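Local coordinates for protein beta-phosphoglucomutase (Bacteroides vulgatus, PDB 3DV9) that probably interconverts beta-glucose 1-phosphate and glucose 6-phosphate as a putative magnesium-dependent beta-phosphoglucomutase of the haloacid dehalogenase superfamily, at residues Glu115-Ile120 / His144-Ile149; Lys50-Gly55 / Tyr94-Glu99; Glu7-Tyr12 / Glu19-Lys24; Asn216-Leu219 / Leu225-His228; Phe159-Lys162 / Pro168-Tyr171. One frame throughout, in Å; residues are numbered along the deposited sequence.

Contact 1 (Glu115-Ile120 / His144-Ile149); sequences EVLTKI and HNFPGI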
# COMPACT_ATOMS: atom_id res chain seq x y z
N GLU A 115 -7.32 7.46 -13.82
CA GLU A 115 -8.12 8.66 -13.76
C GLU A 115 -7.82 9.52 -12.53
O GLU A 115 -7.65 10.74 -12.62
CB GLU A 115 -9.59 8.36 -13.83
CG GLU A 115 -10.43 9.65 -13.85
CD GLU A 115 -11.91 9.37 -14.09
OE1 GLU A 115 -12.25 8.22 -14.47
OE2 GLU A 115 -12.72 10.28 -13.91
N VAL A 116 -7.80 8.91 -11.35
CA VAL A 116 -7.50 9.70 -10.15
C VAL A 116 -6.07 10.28 -10.13
O VAL A 116 -5.89 11.43 -9.71
CB VAL A 116 -7.88 8.96 -8.83
CG1 VAL A 116 -6.80 7.92 -8.41
CG2 VAL A 116 -8.17 9.98 -7.73
N LEU A 117 -5.09 9.54 -10.64
CA LEU A 117 -3.69 10.01 -10.72
C LEU A 117 -3.60 11.21 -11.65
O LEU A 117 -2.87 12.16 -11.39
CB LEU A 117 -2.78 8.89 -11.21
CG LEU A 117 -2.53 7.84 -10.12
CD1 LEU A 117 -1.94 6.55 -10.72
CD2 LEU A 117 -1.64 8.46 -8.99
N THR A 118 -4.37 11.18 -12.73
CA THR A 118 -4.33 12.32 -13.69
C THR A 118 -4.93 13.58 -13.05
O THR A 118 -4.43 14.69 -13.30
CB THR A 118 -5.01 11.97 -15.05
OG1 THR A 118 -6.43 11.86 -14.89
CG2 THR A 118 -4.47 10.67 -15.60
N LYS A 119 -5.95 13.40 -12.19
CA LYS A 119 -6.59 14.55 -11.52
C LYS A 119 -5.56 15.12 -10.54
O LYS A 119 -5.36 16.34 -10.46
CB LYS A 119 -7.78 14.08 -10.68
CG LYS A 119 -9.01 13.71 -11.51
CD LYS A 119 -10.07 13.18 -10.59
CE LYS A 119 -11.22 12.64 -11.36
NZ LYS A 119 -12.26 12.04 -10.42
N ILE A 120 -4.91 14.22 -9.81
CA ILE A 120 -3.93 14.60 -8.75
C ILE A 120 -2.75 15.35 -9.40
O ILE A 120 -2.35 16.41 -8.92
CB ILE A 120 -3.45 13.34 -7.93
CG1 ILE A 120 -4.62 12.88 -7.04
CG2 ILE A 120 -2.21 13.65 -7.04
CD1 ILE A 120 -4.49 11.41 -6.49
N HIS A 144 4.49 2.66 -18.36
CA HIS A 144 3.64 2.16 -19.44
C HIS A 144 2.14 2.28 -19.10
O HIS A 144 1.27 2.35 -19.99
CB HIS A 144 4.02 0.68 -19.62
CG HIS A 144 3.19 -0.06 -20.61
ND1 HIS A 144 3.14 0.28 -21.94
CD2 HIS A 144 2.41 -1.16 -20.46
CE1 HIS A 144 2.34 -0.57 -22.58
NE2 HIS A 144 1.89 -1.45 -21.70
N ASN A 145 1.83 2.21 -17.80
CA ASN A 145 0.44 2.16 -17.33
C ASN A 145 -0.05 3.50 -16.81
O ASN A 145 -1.21 3.80 -16.85
CB ASN A 145 0.24 1.06 -16.30
CG ASN A 145 0.25 -0.27 -16.93
OD1 ASN A 145 -0.80 -0.79 -17.32
ND2 ASN A 145 1.44 -0.85 -17.06
N PHE A 146 0.88 4.30 -16.29
CA PHE A 146 0.56 5.62 -15.71
C PHE A 146 1.54 6.66 -16.30
O PHE A 146 2.45 7.13 -15.58
CB PHE A 146 0.64 5.53 -14.16
CG PHE A 146 -0.19 4.40 -13.59
CD1 PHE A 146 -1.58 4.49 -13.57
CD2 PHE A 146 0.41 3.22 -13.12
CE1 PHE A 146 -2.38 3.41 -13.05
CE2 PHE A 146 -0.34 2.15 -12.62
CZ PHE A 146 -1.75 2.22 -12.58
N PRO A 147 1.39 6.97 -17.59
CA PRO A 147 2.47 7.69 -18.29
C PRO A 147 2.75 9.09 -17.70
O PRO A 147 1.83 9.92 -17.54
CB PRO A 147 1.98 7.76 -19.76
CG PRO A 147 0.91 6.76 -19.89
CD PRO A 147 0.26 6.69 -18.50
N GLY A 148 4.00 9.32 -17.32
CA GLY A 148 4.44 10.59 -16.76
C GLY A 148 3.93 10.93 -15.36
O GLY A 148 4.10 12.06 -14.90
N ILE A 149 3.33 9.95 -14.68
CA ILE A 149 2.71 10.21 -13.36
C ILE A 149 3.76 10.11 -12.26
O ILE A 149 3.84 11.00 -11.40
CB ILE A 149 1.51 9.25 -13.06
CG1 ILE A 149 0.41 9.41 -14.15
CG2 ILE A 149 1.01 9.38 -11.56
CD1 ILE A 149 -0.21 10.79 -14.20
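Leu117, on helix 113-122, reaches across to Phe146 and Ile149, which lie in the loop that follows helix 139-145. Its CB already rests on Ile149, 3.8 Å from CG2. CG stands anti to the carbonyl carbon (chi1 -75°), and from there the two methyls divide the neighbours between them. CD1 goes to the aromatic ring, approaching Phe146 CD1 obliquely at 3.5 Å with CE1 slightly farther off, while CD2 stays with Ile149, 3.8 Å from CG2. The methyl CG2 of Ile149 therefore sits beside both the root and one branch of the leucine. At the border of the patch Ile149 CD1 only grazes the helix backbone, 4.4 Å from Thr118 N. With nothing beyond CB left at Leu117, as in an alanine, a gap would probably open between the Phe146 ring and Ile149 CG2, and the ring would be freer to shift. Further apolar groups surround the patch: Leu117 also touches Phe28 and Pro127, Ile149 touches Pro127, and the Phe146 ring meets Phe35 edge-to-face. The contact thus packs a helix and a post-helix loop against neighbouring strands 25-29 and 126-130, the helix-on-parallel-sheet layering of the Rossmann-like haloacid dehalogenase core.

Contact 2 (Lys50-Gly55 / Tyr94-Glu99); sequences KRFGFG and YQAKTE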
# COMPACT_ATOMS: atom_id res chain seq x y z
N LYS A 50 3.84 -23.91 -0.32
CA LYS A 50 3.47 -25.35 -0.32
C LYS A 50 4.62 -26.23 -0.84
O LYS A 50 4.91 -27.30 -0.27
CB LYS A 50 2.19 -25.58 -1.15
CG LYS A 50 1.66 -27.00 -1.12
CD LYS A 50 0.36 -27.07 -1.91
CE LYS A 50 -0.24 -28.49 -2.00
NZ LYS A 50 -1.24 -28.80 -0.92
N ARG A 51 5.27 -25.77 -1.91
CA ARG A 51 6.38 -26.48 -2.52
C ARG A 51 7.55 -26.64 -1.54
O ARG A 51 8.27 -27.64 -1.60
CB ARG A 51 6.89 -25.72 -3.76
CG ARG A 51 7.94 -26.48 -4.52
CD ARG A 51 8.52 -25.60 -5.64
NE ARG A 51 7.43 -25.28 -6.58
CZ ARG A 51 7.50 -24.33 -7.51
NH1 ARG A 51 8.59 -23.59 -7.63
NH2 ARG A 51 6.44 -24.10 -8.30
N PHE A 52 7.76 -25.64 -0.69
CA PHE A 52 8.81 -25.67 0.34
C PHE A 52 8.33 -26.32 1.67
O PHE A 52 9.03 -26.32 2.66
CB PHE A 52 9.34 -24.26 0.57
CG PHE A 52 10.30 -23.81 -0.49
CD1 PHE A 52 11.68 -23.87 -0.27
CD2 PHE A 52 9.84 -23.30 -1.72
CE1 PHE A 52 12.58 -23.46 -1.23
CE2 PHE A 52 10.75 -22.88 -2.72
CZ PHE A 52 12.11 -22.95 -2.47
N GLY A 53 7.15 -26.90 1.66
CA GLY A 53 6.65 -27.65 2.82
C GLY A 53 5.94 -26.81 3.88
O GLY A 53 5.73 -27.28 4.99
N PHE A 54 5.57 -25.57 3.53
CA PHE A 54 4.91 -24.65 4.44
C PHE A 54 3.44 -24.39 4.07
O PHE A 54 3.09 -24.35 2.88
CB PHE A 54 5.61 -23.29 4.42
CG PHE A 54 7.02 -23.29 4.97
CD1 PHE A 54 7.28 -23.61 6.31
CD2 PHE A 54 8.10 -22.91 4.15
CE1 PHE A 54 8.60 -23.59 6.83
CE2 PHE A 54 9.44 -22.89 4.67
CZ PHE A 54 9.68 -23.22 6.01
N GLY A 55 2.60 -24.16 5.07
CA GLY A 55 1.20 -23.90 4.83
C GLY A 55 0.87 -22.43 4.95
O GLY A 55 0.68 -21.92 6.05
N TYR A 94 11.93 -16.77 -1.98
CA TYR A 94 11.63 -15.55 -2.72
C TYR A 94 11.86 -15.71 -4.23
O TYR A 94 11.03 -15.26 -5.04
CB TYR A 94 12.35 -14.31 -2.17
CG TYR A 94 11.72 -13.02 -2.69
CD1 TYR A 94 10.37 -12.71 -2.40
CD2 TYR A 94 12.44 -12.14 -3.50
CE1 TYR A 94 9.77 -11.55 -2.89
CE2 TYR A 94 11.84 -10.96 -4.00
CZ TYR A 94 10.50 -10.67 -3.69
OH TYR A 94 9.90 -9.51 -4.17
N GLN A 95 12.96 -16.38 -4.62
CA GLN A 95 13.26 -16.60 -6.03
C GLN A 95 12.16 -17.41 -6.71
O GLN A 95 11.69 -17.05 -7.80
CB GLN A 95 14.63 -17.28 -6.22
CG GLN A 95 15.83 -16.33 -6.10
CD GLN A 95 17.15 -16.96 -6.55
OE1 GLN A 95 17.19 -18.08 -7.06
NE2 GLN A 95 18.25 -16.22 -6.35
N ALA A 96 11.73 -18.49 -6.06
CA ALA A 96 10.69 -19.33 -6.63
C ALA A 96 9.37 -18.56 -6.77
O ALA A 96 8.65 -18.73 -7.76
CB ALA A 96 10.49 -20.61 -5.80
N LYS A 97 9.08 -17.71 -5.79
CA LYS A 97 7.85 -16.94 -5.78
C LYS A 97 7.84 -15.90 -6.90
O LYS A 97 6.81 -15.69 -7.56
CB LYS A 97 7.67 -16.27 -4.41
CG LYS A 97 6.33 -15.50 -4.27
CD LYS A 97 6.60 -14.06 -3.95
CE LYS A 97 6.50 -13.18 -5.19
NZ LYS A 97 5.18 -12.45 -5.35
N THR A 98 8.98 -15.23 -7.08
CA THR A 98 9.17 -14.25 -8.15
C THR A 98 8.91 -14.90 -9.51
O THR A 98 8.12 -14.38 -10.32
CB THR A 98 10.63 -13.65 -8.09
OG1 THR A 98 10.80 -12.94 -6.86
CG2 THR A 98 10.88 -12.69 -9.24
N GLU A 99 9.56 -16.05 -9.74
CA GLU A 99 9.43 -16.81 -10.98
C GLU A 99 7.99 -17.26 -11.21
O GLU A 99 7.50 -17.25 -12.34
CB GLU A 99 10.37 -18.03 -10.97
CG GLU A 99 10.38 -18.87 -12.27
CD GLU A 99 11.55 -19.84 -12.40
OE1 GLU A 99 12.54 -19.73 -11.64
OE2 GLU A 99 11.50 -20.72 -13.29
O HOH W 1 8.83 -21.01 -9.14
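Ala96 presents its single methyl to Arg51, the last residue of helix 38-51, and to Phe52, just beyond it. The closer part is apolar: Ala96 CB lies at the edge of the Phe52 ring, near its plane, 3.8 Å from CE2. The other side is looser and more polar. Arg51 has CG anti to its own backbone nitrogen (chi1 -174°) and bends at chi3 (-62°), which brings NH1 to 4.0 Å from Ala96 CB. Instead of bonding the helix directly, NH1 donates to a water at 3.0 Å, set at the guanidinium edge and in its plane. That water in turn donates to Ala96 O at 2.7 Å, a single bridge on the side of the exposed arginine. Beyond it, Arg51 NH2 makes a long, weak ion pair with Glu100. Helix 38-51 ends in a Schellman motif with Gly53 as its C-prime residue, where Gly53 N bonds Lys50 O and Phe54 N bonds Met49 O. Ala96 also touches Ile48, and Phe52 touches Ala92 and Ile93, so this surface contact sets the end of helix 38-51 against helix 87-101, while Phe54 continues the packing onto helix 69-81.

Contact 3 (Glu7-Tyr12 / Glu19-Lys24); sequences EAINNY and ESIDLK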
# COMPACT_ATOMS: atom_id res chain seq x y z
N GLU A 7 -15.39 15.27 9.44
CA GLU A 7 -15.25 14.55 10.73
C GLU A 7 -13.89 13.83 10.78
O GLU A 7 -13.11 14.02 11.71
CB GLU A 7 -16.39 13.56 10.95
CG GLU A 7 -16.24 12.72 12.19
CD GLU A 7 -17.11 11.45 12.22
OE1 GLU A 7 -17.41 10.81 11.15
OE2 GLU A 7 -17.51 11.10 13.36
N ALA A 8 -13.59 13.05 9.73
CA ALA A 8 -12.33 12.33 9.66
C ALA A 8 -11.17 13.32 9.72
O ALA A 8 -10.23 13.12 10.48
CB ALA A 8 -12.25 11.49 8.38
N ILE A 9 -11.23 14.37 8.91
CA ILE A 9 -10.16 15.36 8.87
C ILE A 9 -9.94 15.98 10.24
O ILE A 9 -8.82 16.05 10.72
CB ILE A 9 -10.39 16.40 7.76
CG1 ILE A 9 -10.29 15.72 6.38
CG2 ILE A 9 -9.36 17.56 7.82
CD1 ILE A 9 -10.99 16.50 5.30
N ASN A 10 -11.03 16.46 10.85
CA ASN A 10 -10.91 17.16 12.12
C ASN A 10 -10.43 16.28 13.25
O ASN A 10 -9.67 16.73 14.11
CB ASN A 10 -12.19 17.92 12.45
CG ASN A 10 -12.36 19.13 11.58
OD1 ASN A 10 -11.38 19.89 11.34
ND2 ASN A 10 -13.57 19.33 11.07
N ASN A 11 -10.87 15.02 13.26
CA ASN A 11 -10.34 14.04 14.24
C ASN A 11 -8.82 13.82 14.11
O ASN A 11 -8.08 13.82 15.13
CB ASN A 11 -11.09 12.71 14.12
CG ASN A 11 -12.51 12.78 14.76
OD1 ASN A 11 -12.77 13.64 15.61
ND2 ASN A 11 -13.41 11.88 14.36
N TYR A 12 -8.36 13.62 12.87
CA TYR A 12 -6.94 13.55 12.56
C TYR A 12 -6.18 14.80 13.02
O TYR A 12 -5.17 14.68 13.71
CB TYR A 12 -6.71 13.30 11.06
CG TYR A 12 -5.27 13.42 10.66
CD1 TYR A 12 -4.40 12.34 10.79
CD2 TYR A 12 -4.78 14.60 10.10
CE1 TYR A 12 -3.08 12.44 10.42
CE2 TYR A 12 -3.45 14.73 9.72
CZ TYR A 12 -2.61 13.64 9.89
OH TYR A 12 -1.30 13.71 9.54
N GLU A 19 -3.11 22.31 12.51
CA GLU A 19 -4.18 23.26 12.22
C GLU A 19 -4.93 22.82 10.97
O GLU A 19 -6.13 23.05 10.87
CB GLU A 19 -3.65 24.68 12.03
CG GLU A 19 -3.20 25.37 13.31
CD GLU A 19 -4.32 25.52 14.33
OE1 GLU A 19 -4.09 25.18 15.52
OE2 GLU A 19 -5.43 25.97 13.95
N SER A 20 -4.23 22.19 10.03
CA SER A 20 -4.84 21.81 8.78
C SER A 20 -3.99 20.74 8.09
O SER A 20 -2.85 20.50 8.46
CB SER A 20 -4.92 23.01 7.83
OG SER A 20 -3.60 23.37 7.45
N ILE A 21 -4.59 20.13 7.07
CA ILE A 21 -3.81 19.36 6.10
C ILE A 21 -3.58 20.30 4.93
O ILE A 21 -4.53 20.84 4.37
CB ILE A 21 -4.55 18.04 5.65
CG1 ILE A 21 -4.44 16.96 6.76
CG2 ILE A 21 -3.97 17.50 4.29
CD1 ILE A 21 -5.41 15.81 6.64
N ASP A 22 -2.32 20.49 4.58
CA ASP A 22 -1.93 21.36 3.48
C ASP A 22 -1.43 20.45 2.35
O ASP A 22 -0.25 20.13 2.24
CB ASP A 22 -0.87 22.35 3.98
CG ASP A 22 -0.35 23.28 2.89
OD1 ASP A 22 -1.02 23.43 1.85
OD2 ASP A 22 0.74 23.87 3.10
N LEU A 23 -2.37 19.97 1.55
CA LEU A 23 -2.11 18.84 0.69
C LEU A 23 -1.10 19.14 -0.42
O LEU A 23 -1.30 20.07 -1.22
CB LEU A 23 -3.42 18.34 0.09
CG LEU A 23 -3.29 17.05 -0.72
CD1 LEU A 23 -2.77 15.90 0.11
CD2 LEU A 23 -4.64 16.62 -1.32
N LYS A 24 -0.01 18.35 -0.44
CA LYS A 24 1.01 18.48 -1.48
C LYS A 24 1.30 17.17 -2.18
O LYS A 24 1.81 17.16 -3.30
CB LYS A 24 2.30 19.05 -0.89
CG LYS A 24 2.08 20.36 -0.16
CD LYS A 24 3.39 21.04 0.17
CE LYS A 24 3.16 22.29 1.02
NZ LYS A 24 2.65 23.47 0.26
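Tyr12 and Ile21 form the main apolar contact between helix 2-16 and the extended loop leading to strand 25-29. The two side chains cross at about a right angle, the isoleucine meeting one flank of the ring obliquely. Ile21 CD1 is 3.7 Å from Tyr12 CD2, and Ile21 CG1 lies 3.8 Å from Tyr12 CE2, so CG1 and CD1 both rest against the CD2/CE2 side of the ring. With CG anti to the backbone nitrogen (chi1 172°), Tyr12 swings its ring out from the helix toward the loop. Ile9, one turn earlier, adds a lighter touch through CG2, 4.5 Å from Ile21 CD1. The polar interactions lead away from the patch: the Tyr12 hydroxyl is hydrogen-bonded to Gly202 O, and on the loop backbone bonds tie Asp22 to Asn183 and Lys24 to Glu184 and Thr126. A leucine in place of Tyr12 would probably leave Gly202 O without this partner and uncover part of the Ile21 side chain. Around the contact, Ile9 and Ile21 both touch Phe204 of strand 204-208 and Leu244 of helix 230-244. The N-terminal helix thus packs with its following loop against strand 204-208 and helix 230-244, in the helix-and-sheet layering of a Rossmann-like alpha/beta core.

Contact 4 (Asn216-Leu219 / Leu225-His228); sequences NVLL and LLFH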
# COMPACT_ATOMS: atom_id res chain seq x y z
N ASN A 216 -13.83 -4.22 8.22
CA ASN A 216 -13.34 -4.04 9.61
C ASN A 216 -11.84 -4.29 9.80
O ASN A 216 -11.20 -3.69 10.67
CB ASN A 216 -14.18 -4.87 10.60
CG ASN A 216 -15.62 -4.36 10.72
OD1 ASN A 216 -16.01 -3.34 10.13
ND2 ASN A 216 -16.44 -5.10 11.48
N VAL A 217 -11.27 -5.15 8.97
CA VAL A 217 -9.86 -5.47 9.02
C VAL A 217 -9.01 -4.22 8.75
O VAL A 217 -7.94 -4.04 9.31
CB VAL A 217 -9.55 -6.59 7.98
CG1 VAL A 217 -8.12 -6.92 7.93
CG2 VAL A 217 -10.33 -7.87 8.33
N LEU A 218 -9.55 -3.34 7.92
CA LEU A 218 -8.89 -2.08 7.54
C LEU A 218 -9.19 -0.97 8.55
O LEU A 218 -8.29 -0.23 9.01
CB LEU A 218 -9.34 -1.67 6.14
CG LEU A 218 -8.93 -2.68 5.05
CD1 LEU A 218 -9.46 -2.22 3.66
CD2 LEU A 218 -7.43 -2.97 4.97
N LEU A 219 -10.47 -0.82 8.89
CA LEU A 219 -10.90 0.15 9.87
C LEU A 219 -10.20 -0.05 11.23
O LEU A 219 -9.88 0.94 11.89
CB LEU A 219 -12.41 0.06 10.07
CG LEU A 219 -13.24 0.42 8.81
CD1 LEU A 219 -14.69 0.07 9.03
CD2 LEU A 219 -13.07 1.94 8.51
N LEU A 225 -10.39 7.18 6.63
CA LEU A 225 -11.54 7.03 5.77
C LEU A 225 -11.42 5.70 5.04
O LEU A 225 -10.32 5.13 4.87
CB LEU A 225 -11.60 8.17 4.73
CG LEU A 225 -12.02 9.59 5.10
CD1 LEU A 225 -11.88 10.49 3.86
CD2 LEU A 225 -13.45 9.60 5.65
N LEU A 226 -12.56 5.17 4.59
CA LEU A 226 -12.57 3.93 3.83
C LEU A 226 -13.45 4.12 2.60
O LEU A 226 -14.60 4.60 2.70
CB LEU A 226 -13.11 2.74 4.66
CG LEU A 226 -12.99 1.38 3.93
CD1 LEU A 226 -12.66 0.29 4.94
CD2 LEU A 226 -14.28 1.12 3.21
N PHE A 227 -12.91 3.73 1.45
CA PHE A 227 -13.75 3.60 0.20
C PHE A 227 -13.85 2.16 -0.23
O PHE A 227 -12.98 1.33 0.04
CB PHE A 227 -13.17 4.45 -0.91
CG PHE A 227 -13.15 5.92 -0.58
CD1 PHE A 227 -14.28 6.71 -0.80
CD2 PHE A 227 -12.03 6.50 -0.00
CE1 PHE A 227 -14.30 8.05 -0.46
CE2 PHE A 227 -12.02 7.84 0.33
CZ PHE A 227 -13.18 8.64 0.13
N HIS A 228 -14.91 1.85 -0.96
CA HIS A 228 -15.23 0.46 -1.26
C HIS A 228 -14.50 -0.08 -2.50
O HIS A 228 -14.56 -1.27 -2.79
CB HIS A 228 -16.75 0.34 -1.37
CG HIS A 228 -17.43 0.65 -0.06
ND1 HIS A 228 -17.24 -0.10 1.08
CD2 HIS A 228 -18.22 1.68 0.31
CE1 HIS A 228 -17.93 0.42 2.08
NE2 HIS A 228 -18.54 1.50 1.63
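Leu226, on strand 225-227, rests its CD1 methyl against both Leu218 and Leu219 of helix 215-219, inside the beta-alpha-beta unit formed by strand 204-208, helix 215-219 and strand 225-227. The first shell is wholly apolar. On one part of the methyl lies Leu218, through its CB at 4.0 Å from Leu226 CD1; on another lies Leu219, whose CG is 3.9 Å from the same methyl. The side chains of Leu219 and Leu226 cross at about a right angle. Two adjacent helix residues therefore share one strand side chain, but they use it differently: Leu218 offers the base of its side chain, whereas Leu219 lays CG and CD2 across its partner. Leu226 has CG anti to the backbone nitrogen (chi1 -174°), and this sends its branches from the strand toward the helix.

The next shell sets both elements in place. Leu218 and Leu226 each touch Ala207 of strand 204-208, so the first strand of the unit lies beside the contact, and Leu226 also meets Asp215 at the start of the helix. Leu225 and Phe227 bond through their backbones to Ala207, and Phe227 also to Asn209, holding strand 225-227 at the border of the parallel sheet. Their side chains contact helix 230-244, with Leu225 touching Leu240 and Phe227 touching Asn236, while Leu226 serves helix 215-219. At the outer side of the patch, Leu219 CD2 closes over the root of the strand side chain, 3.9 Å from Leu226 CB.

Contact 5 (Phe159-Lys162 / Pro168-Tyr171); sequences FDVK and PEPY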
# COMPACT_ATOMS: atom_id res chain seq x y z
N PHE A 159 13.65 -2.30 -1.89
CA PHE A 159 15.10 -2.07 -1.77
C PHE A 159 15.50 -0.67 -1.29
O PHE A 159 16.68 -0.38 -1.12
CB PHE A 159 15.88 -2.54 -3.03
CG PHE A 159 15.99 -1.53 -4.15
CD1 PHE A 159 15.84 -1.94 -5.48
CD2 PHE A 159 16.30 -0.18 -3.91
CE1 PHE A 159 15.96 -1.03 -6.54
CE2 PHE A 159 16.41 0.74 -4.95
CZ PHE A 159 16.25 0.31 -6.27
N ASP A 160 14.51 0.20 -1.07
CA ASP A 160 14.76 1.54 -0.56
C ASP A 160 14.89 1.52 0.97
O ASP A 160 15.49 2.43 1.55
CB ASP A 160 13.60 2.47 -0.92
CG ASP A 160 13.62 2.92 -2.36
OD1 ASP A 160 13.41 2.09 -3.27
OD2 ASP A 160 13.81 4.13 -2.58
N VAL A 161 14.32 0.50 1.60
CA VAL A 161 14.15 0.48 3.07
C VAL A 161 14.45 -0.88 3.73
O VAL A 161 14.28 -1.93 3.11
CB VAL A 161 12.73 0.98 3.53
CG1 VAL A 161 12.48 2.45 3.09
CG2 VAL A 161 11.62 0.03 3.05
N LYS A 162 14.88 -0.83 4.98
CA LYS A 162 15.23 -2.05 5.73
C LYS A 162 13.97 -2.77 6.21
O LYS A 162 13.81 -3.97 5.98
CB LYS A 162 16.17 -1.72 6.90
CG LYS A 162 17.19 -0.65 6.57
CD LYS A 162 18.50 -0.83 7.31
CE LYS A 162 19.60 -0.01 6.65
NZ LYS A 162 20.90 -0.19 7.33
N PRO A 168 6.27 1.84 9.95
CA PRO A 168 6.00 3.08 9.20
C PRO A 168 7.14 3.49 8.25
O PRO A 168 6.92 4.37 7.45
CB PRO A 168 5.87 4.14 10.30
CG PRO A 168 6.59 3.61 11.43
CD PRO A 168 6.35 2.11 11.40
N GLU A 169 8.30 2.82 8.32
CA GLU A 169 9.50 3.17 7.51
C GLU A 169 9.25 3.52 6.03
O GLU A 169 9.71 4.55 5.59
CB GLU A 169 10.65 2.15 7.68
CG GLU A 169 11.98 2.54 6.99
CD GLU A 169 12.62 3.78 7.63
OE1 GLU A 169 12.16 4.23 8.70
OE2 GLU A 169 13.58 4.31 7.03
N PRO A 170 8.53 2.67 5.28
CA PRO A 170 8.30 2.98 3.86
C PRO A 170 7.65 4.38 3.66
O PRO A 170 8.01 5.14 2.72
CB PRO A 170 7.35 1.85 3.39
CG PRO A 170 7.57 0.76 4.32
CD PRO A 170 7.93 1.36 5.65
N TYR A 171 6.63 4.68 4.47
CA TYR A 171 5.94 5.96 4.37
C TYR A 171 6.78 7.12 4.89
O TYR A 171 6.79 8.19 4.31
CB TYR A 171 4.55 5.90 5.04
CG TYR A 171 3.63 5.06 4.20
CD1 TYR A 171 3.28 5.48 2.91
CD2 TYR A 171 3.16 3.82 4.65
CE1 TYR A 171 2.48 4.68 2.08
CE2 TYR A 171 2.30 3.02 3.80
CZ TYR A 171 2.00 3.47 2.54
OH TYR A 171 1.23 2.74 1.69
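The first torsions of Val161 and Glu169 bring them together: the valine has CG1 anti to its carbonyl carbon (chi1 -62°), and Glu169 has CG anti to its backbone nitrogen (chi1 -173°) before the chain bends at chi2 (66°). Their meeting joins the loop after strand 155-156 to helix 169-178, within the Rossmann-like haloacid dehalogenase core. The side chains slide past each other in opposite directions. Only the aliphatic part of the glutamate takes part in this touch, its CG lying 3.9 Å from Val161 CB and equally near CG1. Pro170 adds a second, looser surface to the same valine, which is therefore covered by two consecutive residues of the helix.

Surrounding polar bonds fix both sides. Asp160, next to Val161, forms a salt bridge through OD2 with Lys177 farther along helix 169-178, and its OD1 is hydrogen-bonded to Thr157 OG1. On the other segment, Glu169 N donates to OD1 of Asn167, two residues back in the chain. Pro170 also touches Val130 of strand 126-130, placing the proline between loop and sheet, and the next residue, Tyr171, bonds through its hydroxyl to Glu189 OE2. The apolar contact between loop and proline is completed by Val161 CG2, which faces Pro170 CG at 4.3 Å.

Overall arrangement
Along the chain the contacts run 3, 2, 1, 5 and 4, each closing before the next opens. Contacts 1, 3, 4 and 5 are distributed around the six-stranded parallel sheet of the core, whereas contact 2 lies among the helices that the chain forms between strand 25-29 and strand 126-130, probably the cap of this family. Contacts 2 and 3 are 43 Å apart between centres, on opposite sides of the chain's centre. Contacts 3 and 4 are nearest, centres 18 Å apart, and touch where Ala8 CB meets Leu225 CD2 at 3.5 Å. None includes a magnesium ligand (Asp29, Asp31, Glu65 and Asn190); the side chain of Leu218 in contact 4 is about 9 Å from the ion.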